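Local coordinates for protein epoxide hydrolase (PDB 3G02) that probably opens epoxide rings with water to give diols, in a variant made enantioselective by directed evolution, at residues A[6-10]-A[99-103]; A[109-113]-A[183-188]. The protein carries 9 engineered substitutions. All coordinates share one frame; numbering follows the deposited sequence.

Contact 1: A[6-10]-A[99-103]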
ATOM      1  N   PHE A   6      16.687  12.394 -37.522  1.00 19.61           N
ATOM      2  CA  PHE A   6      17.192  11.842 -36.255  1.00 18.76           C
ATOM      3  C   PHE A   6      16.884  10.353 -36.055  1.00 18.40           C
ATOM      4  O   PHE A   6      17.166   9.800 -34.989  1.00 18.05           O
ATOM      5  CB  PHE A   6      16.671  12.636 -35.047  1.00 18.25           C
ATOM      6  CG  PHE A   6      17.068  14.088 -35.041  1.00 17.57           C
ATOM      7  CD1 PHE A   6      18.321  14.480 -34.589  1.00 16.72           C
ATOM      8  CD2 PHE A   6      16.169  15.064 -35.452  1.00 17.03           C
ATOM      9  CE1 PHE A   6      18.682  15.827 -34.562  1.00 16.54           C
ATOM     10  CE2 PHE A   6      16.524  16.413 -35.434  1.00 17.07           C
ATOM     11  CZ  PHE A   6      17.776  16.791 -34.984  1.00 16.88           C
ATOM     12  N   ALA A   7      16.321   9.712 -37.076  1.00 18.39           N
ATOM     13  CA  ALA A   7      15.854   8.323 -36.960  1.00 18.36           C
ATOM     14  C   ALA A   7      16.796   7.295 -37.593  1.00 18.63           C
ATOM     15  O   ALA A   7      16.521   6.094 -37.563  1.00 18.95           O
ATOM     16  CB  ALA A   7      14.450   8.185 -37.537  1.00 18.26           C
ATOM     17  N   LYS A   8      17.901   7.766 -38.162  1.00 18.54           N
ATOM     18  CA  LYS A   8      18.878   6.877 -38.784  1.00 18.95           C
ATOM     19  C   LYS A   8      19.791   6.262 -37.724  1.00 18.41           C
ATOM     20  O   LYS A   8      20.480   6.977 -36.996  1.00 18.32           O
ATOM     21  CB  LYS A   8      19.694   7.635 -39.839  1.00 18.92           C
ATOM     22  CG  LYS A   8      20.730   6.788 -40.567  1.00 19.95           C
ATOM     23  CD  LYS A   8      21.581   7.642 -41.495  1.00 20.57           C
ATOM     24  CE  LYS A   8      22.898   6.952 -41.818  1.00 23.46           C
ATOM     25  NZ  LYS A   8      23.830   7.856 -42.551  1.00 24.80           N
ATOM     26  N   PHE A   9      19.788   4.932 -37.641  1.00 18.28           N
ATOM     27  CA  PHE A   9      20.670   4.213 -36.725  1.00 18.16           C
ATOM     28  C   PHE A   9      22.133   4.518 -37.033  1.00 18.39           C
ATOM     29  O   PHE A   9      22.480   4.743 -38.200  1.00 18.21           O
ATOM     30  CB  PHE A   9      20.433   2.702 -36.834  1.00 18.04           C
ATOM     31  CG  PHE A   9      19.330   2.176 -35.945  1.00 17.62           C
ATOM     32  CD1 PHE A   9      18.288   2.997 -35.512  1.00 17.64           C
ATOM     33  CD2 PHE A   9      19.321   0.837 -35.571  1.00 17.13           C
ATOM     34  CE1 PHE A   9      17.272   2.497 -34.700  1.00 17.89           C
ATOM     35  CE2 PHE A   9      18.311   0.326 -34.768  1.00 17.76           C
ATOM     36  CZ  PHE A   9      17.284   1.157 -34.327  1.00 17.65           C
ATOM     37  N   PRO A  10      22.997   4.531 -35.997  1.00 18.56           N
ATOM     38  CA  PRO A  10      24.434   4.701 -36.217  1.00 18.86           C
ATOM     39  C   PRO A  10      24.981   3.618 -37.142  1.00 19.25           C
ATOM     40  O   PRO A  10      24.442   2.507 -37.182  1.00 19.07           O
ATOM     41  CB  PRO A  10      25.024   4.542 -34.814  1.00 18.83           C
ATOM     42  CG  PRO A  10      23.907   4.911 -33.900  1.00 18.50           C
ATOM     43  CD  PRO A  10      22.680   4.396 -34.562  1.00 18.47           C
ATOM     44  N   PHE A  99      12.215   1.904 -27.254  1.00  9.70           N
ATOM     45  CA  PHE A  99      13.009   3.093 -26.954  1.00  9.85           C
ATOM     46  C   PHE A  99      12.675   4.237 -27.887  1.00  9.71           C
ATOM     47  O   PHE A  99      12.320   4.021 -29.044  1.00  9.93           O
ATOM     48  CB  PHE A  99      14.526   2.807 -26.952  1.00 10.23           C
ATOM     49  CG  PHE A  99      15.070   2.270 -28.255  1.00 11.21           C
ATOM     50  CD1 PHE A  99      15.036   0.906 -28.529  1.00 12.09           C
ATOM     51  CD2 PHE A  99      15.661   3.127 -29.182  1.00 12.30           C
ATOM     52  CE1 PHE A  99      15.556   0.403 -29.724  1.00 13.04           C
ATOM     53  CE2 PHE A  99      16.179   2.635 -30.379  1.00 12.42           C
ATOM     54  CZ  PHE A  99      16.132   1.273 -30.647  1.00 12.84           C
ATOM     55  N   ALA A 100      12.754   5.455 -27.354  1.00  9.64           N
ATOM     56  CA  ALA A 100      12.727   6.662 -28.164  1.00  9.94           C
ATOM     57  C   ALA A 100      14.174   7.099 -28.340  1.00  9.83           C
ATOM     58  O   ALA A 100      15.039   6.769 -27.523  1.00 10.00           O
ATOM     59  CB  ALA A 100      11.922   7.751 -27.475  1.00  9.81           C
ATOM     60  N   ALA A 101      14.453   7.835 -29.413  1.00 10.42           N
ATOM     61  CA  ALA A 101      15.826   8.254 -29.669  1.00 10.77           C
ATOM     62  C   ALA A 101      15.925   9.470 -30.566  1.00 10.77           C
ATOM     63  O   ALA A 101      15.078   9.687 -31.426  1.00 11.42           O
ATOM     64  CB  ALA A 101      16.628   7.109 -30.285  1.00 10.89           C
ATOM     65  N   LEU A 102      16.976  10.254 -30.341  1.00 11.59           N
ATOM     66  CA  LEU A 102      17.470  11.178 -31.351  1.00 12.05           C
ATOM     67  C   LEU A 102      18.876  10.721 -31.688  1.00 12.58           C
ATOM     68  O   LEU A 102      19.773  10.786 -30.849  1.00 12.40           O
ATOM     69  CB  LEU A 102      17.496  12.623 -30.845  1.00 12.03           C
ATOM     70  CG  LEU A 102      16.168  13.337 -30.585  1.00 12.16           C
ATOM     71  CD1 LEU A 102      16.459  14.736 -30.059  1.00 12.30           C
ATOM     72  CD2 LEU A 102      15.283  13.410 -31.823  1.00 12.33           C
ATOM     73  N   PHE A 103      19.050  10.224 -32.911  1.00 13.48           N
ATOM     74  CA  PHE A 103      20.362   9.806 -33.381  1.00 14.36           C
ATOM     75  C   PHE A 103      21.030  10.899 -34.198  1.00 14.93           C
ATOM     76  O   PHE A 103      20.419  11.484 -35.091  1.00 15.23           O
ATOM     77  CB  PHE A 103      20.266   8.529 -34.218  1.00 14.24           C
ATOM     78  CG  PHE A 103      19.888   7.309 -33.427  1.00 13.53           C
ATOM     79  CD1 PHE A 103      20.746   6.795 -32.461  1.00 13.62           C
ATOM     80  CD2 PHE A 103      18.678   6.670 -33.662  1.00 13.63           C
ATOM     81  CE1 PHE A 103      20.396   5.661 -31.727  1.00 13.96           C
ATOM     82  CE2 PHE A 103      18.320   5.534 -32.937  1.00 13.03           C
ATOM     83  CZ  PHE A 103      19.181   5.031 -31.974  1.00 13.18           C
TER
HETATM   84  O   HOH W   1      19.879  10.164 -37.534  1.00 20.25           O
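Phe103 supplies the ring against which Phe9 and Pro10 pack. Pro10 CD lies over one face, 4.1 Å from the Phe103 ring centroid, a CH-pi contact suited to a ring carbon bonded to nitrogen; the opposite face takes the small methyl of Ala101, offset toward the rim. Phe9 packs obliquely beside it, its CD1 3.6 Å from Phe103 CE2, the two ring planes inclined at 62°. Although the Phe9 CB points away from the strand, a chi1 of -87° swings the ring back, and its CZ arrives in plane at the edge of Phe99, 3.9 Å from Phe99 CZ. At the other end of 6-10, Phe6 CB rests on Leu102 CD2 at 3.6 Å, while Phe103 N donates to Phe6 O over 2.8 Å, nearly straight at 164° and tilted slightly from the carbonyl plane. Helix 126-135 covers Leu102 beyond this pair.

The side chain of Lys8 marks the loose, solvent side: extended and exposed, it starts away from the strand, although its carbonyl O still packs on Phe103 CB. A water spans the backbones, accepting from Lys8 N at 3.2 Å and donating to Phe103 O at 2.8 Å. Polar bonding across the contact is thus confined to the main chain and water, whereas the side chains meet through hydrocarbon and aromatic surface, so the hold of the N-terminal loop on this strand end probably depends little on ionisation.

Contact 2: A[109-113]-A[183-188]; sequences AVPIA and FGSGYI
Phe183 and Pro111 come together because the Phe183 ring is set anti to its own carbonyl carbon (chi1 -48°) and then turned about the next bond (chi2 -46°) until a face lies against the proline. Pro111 CB sits over that face, 3.5 Å from the Phe183 ring centroid and displaced a little toward the rim, in a close CH-pi contact. Pro111 CG also touches Gly186 O at 3.2 Å. The proline has no N-H to offer on this side, so the pairing with the neighbouring strand starts instead at its carbonyl: Ile188 N donates to Pro111 O over 2.8 Å, within the carbonyl plane and at 167°. Ile188 O then receives Ala113 N at 3.0 Å, so that Ile188 bonds to the residues before and after Ile112, the parallel pattern expected between strands 110-115 and 187-191 in the sheet of the alpha/beta hydrolase fold. Strand 187-191 runs on toward Asp193, the predicted nucleophile, which probably stands on a nucleophile elbow.

Ile112 and Ile188 project from the same face of the sheet, where branched aliphatic side chains suit the cover given by Val393 of helix 382-396. Val110 joins them, its CG1 3.7 Å from Ile188 CD1. Pro111 and Ala113 instead meet Met178 of helix 167-180. Tyr187 adds its CB to this proline, 3.8 Å from Pro111 CB, but carries its ring away, and its hydroxyl bonds to Asp175. Ahead of the strand, a type I turn is closed by Gly186 N donating to Phe183 O at 3.0 Å; Gly186 then adopts backbone angles that only its lack of a side chain makes comfortable, bringing the chain from the turn into line with Pro111.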
ATOM      1  N   ALA A 109      29.672  11.576 -32.355  1.00 21.14           N
ATOM      2  CA  ALA A 109      28.582  11.830 -31.403  1.00 19.99           C
ATOM      3  C   ALA A 109      28.694  10.967 -30.152  1.00 19.13           C
ATOM      4  O   ALA A 109      28.951   9.766 -30.242  1.00 19.08           O
ATOM      5  CB  ALA A 109      27.235  11.627 -32.070  1.00 20.08           C
ATOM      6  N   VAL A 110      28.501  11.589 -28.991  1.00 17.94           N
ATOM      7  CA  VAL A 110      28.580  10.887 -27.710  1.00 16.95           C
ATOM      8  C   VAL A 110      27.280  10.121 -27.444  1.00 16.03           C
ATOM      9  O   VAL A 110      26.207  10.723 -27.390  1.00 16.08           O
ATOM     10  CB  VAL A 110      28.845  11.857 -26.528  1.00 17.00           C
ATOM     11  CG1 VAL A 110      29.069  11.077 -25.235  1.00 17.09           C
ATOM     12  CG2 VAL A 110      30.033  12.768 -26.818  1.00 17.41           C
ATOM     13  N   PRO A 111      27.366   8.787 -27.284  1.00 14.89           N
ATOM     14  CA  PRO A 111      26.162   8.016 -26.964  1.00 14.31           C
ATOM     15  C   PRO A 111      25.736   8.178 -25.506  1.00 13.51           C
ATOM     16  O   PRO A 111      26.538   7.968 -24.596  1.00 13.45           O
ATOM     17  CB  PRO A 111      26.594   6.567 -27.214  1.00 14.24           C
ATOM     18  CG  PRO A 111      27.954   6.658 -27.904  1.00 14.50           C
ATOM     19  CD  PRO A 111      28.550   7.919 -27.414  1.00 15.15           C
ATOM     20  N   ILE A 112      24.478   8.561 -25.298  1.00 12.77           N
ATOM     21  CA  ILE A 112      23.926   8.693 -23.951  1.00 12.22           C
ATOM     22  C   ILE A 112      22.601   7.942 -23.881  1.00 11.52           C
ATOM     23  O   ILE A 112      21.758   8.087 -24.765  1.00 11.99           O
ATOM     24  CB  ILE A 112      23.686  10.181 -23.546  1.00 12.22           C
ATOM     25  CG1 ILE A 112      24.930  11.042 -23.797  1.00 12.53           C
ATOM     26  CG2 ILE A 112      23.277  10.282 -22.070  1.00 12.83           C
ATOM     27  CD1 ILE A 112      24.671  12.541 -23.690  1.00 12.28           C
ATOM     28  N   ALA A 113      22.435   7.134 -22.835  1.00 11.00           N
ATOM     29  CA  ALA A 113      21.122   6.570 -22.512  1.00 10.23           C
ATOM     30  C   ALA A 113      20.600   7.258 -21.263  1.00  9.92           C
ATOM     31  O   ALA A 113      21.324   7.408 -20.282  1.00  9.82           O
ATOM     32  CB  ALA A 113      21.199   5.060 -22.298  1.00 10.58           C
ATOM     33  N   PHE A 183      27.261   1.115 -29.678  1.00 15.70           N
ATOM     34  CA  PHE A 183      27.987   1.905 -28.689  1.00 15.91           C
ATOM     35  C   PHE A 183      28.866   1.085 -27.738  1.00 16.17           C
ATOM     36  O   PHE A 183      29.174   1.525 -26.631  1.00 16.18           O
ATOM     37  CB  PHE A 183      27.020   2.808 -27.908  1.00 15.53           C
ATOM     38  CG  PHE A 183      26.071   3.589 -28.780  1.00 15.13           C
ATOM     39  CD1 PHE A 183      26.525   4.272 -29.913  1.00 14.77           C
ATOM     40  CD2 PHE A 183      24.721   3.663 -28.451  1.00 14.35           C
ATOM     41  CE1 PHE A 183      25.641   5.002 -30.707  1.00 14.35           C
ATOM     42  CE2 PHE A 183      23.828   4.389 -29.238  1.00 14.41           C
ATOM     43  CZ  PHE A 183      24.287   5.062 -30.367  1.00 14.97           C
ATOM     44  N   GLY A 184      29.289  -0.094 -28.195  1.00 16.84           N
ATOM     45  CA  GLY A 184      30.198  -0.950 -27.432  1.00 17.55           C
ATOM     46  C   GLY A 184      31.507  -0.285 -27.033  1.00 17.85           C
ATOM     47  O   GLY A 184      32.092  -0.630 -26.007  1.00 18.47           O
ATOM     48  N   SER A 185      31.958   0.674 -27.842  1.00 18.06           N
ATOM     49  CA  SER A 185      33.188   1.421 -27.571  1.00 18.28           C
ATOM     50  C   SER A 185      33.043   2.439 -26.439  1.00 17.86           C
ATOM     51  O   SER A 185      34.043   2.940 -25.923  1.00 18.40           O
ATOM     52  CB  SER A 185      33.691   2.115 -28.838  1.00 18.31           C
ATOM     53  OG  SER A 185      32.750   3.058 -29.321  1.00 19.73           O
ATOM     54  N   GLY A 186      31.804   2.751 -26.061  1.00 17.48           N
ATOM     55  CA  GLY A 186      31.574   3.634 -24.927  1.00 16.57           C
ATOM     56  C   GLY A 186      30.273   4.404 -24.977  1.00 15.93           C
ATOM     57  O   GLY A 186      29.855   4.873 -26.035  1.00 16.17           O
ATOM     58  N   TYR A 187      29.636   4.525 -23.818  1.00 15.10           N
ATOM     59  CA  TYR A 187      28.442   5.356 -23.678  1.00 14.58           C
ATOM     60  C   TYR A 187      28.378   5.957 -22.281  1.00 14.10           C
ATOM     61  O   TYR A 187      29.071   5.505 -21.366  1.00 14.32           O
ATOM     62  CB  TYR A 187      27.163   4.563 -23.986  1.00 14.35           C
ATOM     63  CG  TYR A 187      26.937   3.355 -23.100  1.00 14.50           C
ATOM     64  CD1 TYR A 187      26.349   3.485 -21.840  1.00 13.48           C
ATOM     65  CD2 TYR A 187      27.305   2.082 -23.525  1.00 14.03           C
ATOM     66  CE1 TYR A 187      26.143   2.377 -21.023  1.00 13.77           C
ATOM     67  CE2 TYR A 187      27.094   0.966 -22.720  1.00 14.22           C
ATOM     68  CZ  TYR A 187      26.517   1.123 -21.472  1.00 14.23           C
ATOM     69  OH  TYR A 187      26.314   0.025 -20.672  1.00 14.21           O
ATOM     70  N   ILE A 188      27.536   6.979 -22.133  1.00 13.74           N
ATOM     71  CA  ILE A 188      27.291   7.621 -20.849  1.00 13.55           C
ATOM     72  C   ILE A 188      25.851   7.330 -20.428  1.00 12.77           C
ATOM     73  O   ILE A 188      24.965   7.205 -21.276  1.00 12.81           O
ATOM     74  CB  ILE A 188      27.538   9.150 -20.929  1.00 13.29           C
ATOM     75  CG1 ILE A 188      29.013   9.423 -21.249  1.00 13.92           C
ATOM     76  CG2 ILE A 188      27.136   9.850 -19.627  1.00 13.85           C
ATOM     77  CD1 ILE A 188      29.329  10.877 -21.520  1.00 14.31           C
TER

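Overall arrangement
From the N terminus, the loop 6-10 closes first on the end of strand 95-102, so contact 1 spans helices 26-38, 59-71 and 75-82 and the hairpin's first strand, 87-92. A short loop leads into strand 110-115; the chain then runs through helix 126-135, strand 143-148 and helix 167-180, and returns at 183-188 to close contact 2. The two closures follow in series, neither enclosing the other. In the sheet, strand 143-148 lies between strands 95-102 and 110-115. The contacts, with centres about 13 Å apart, nevertheless touch: Pro10 CG packs on Phe183 CZ at 3.6 Å, joining the N-terminal loop to the turn before strand 187-191.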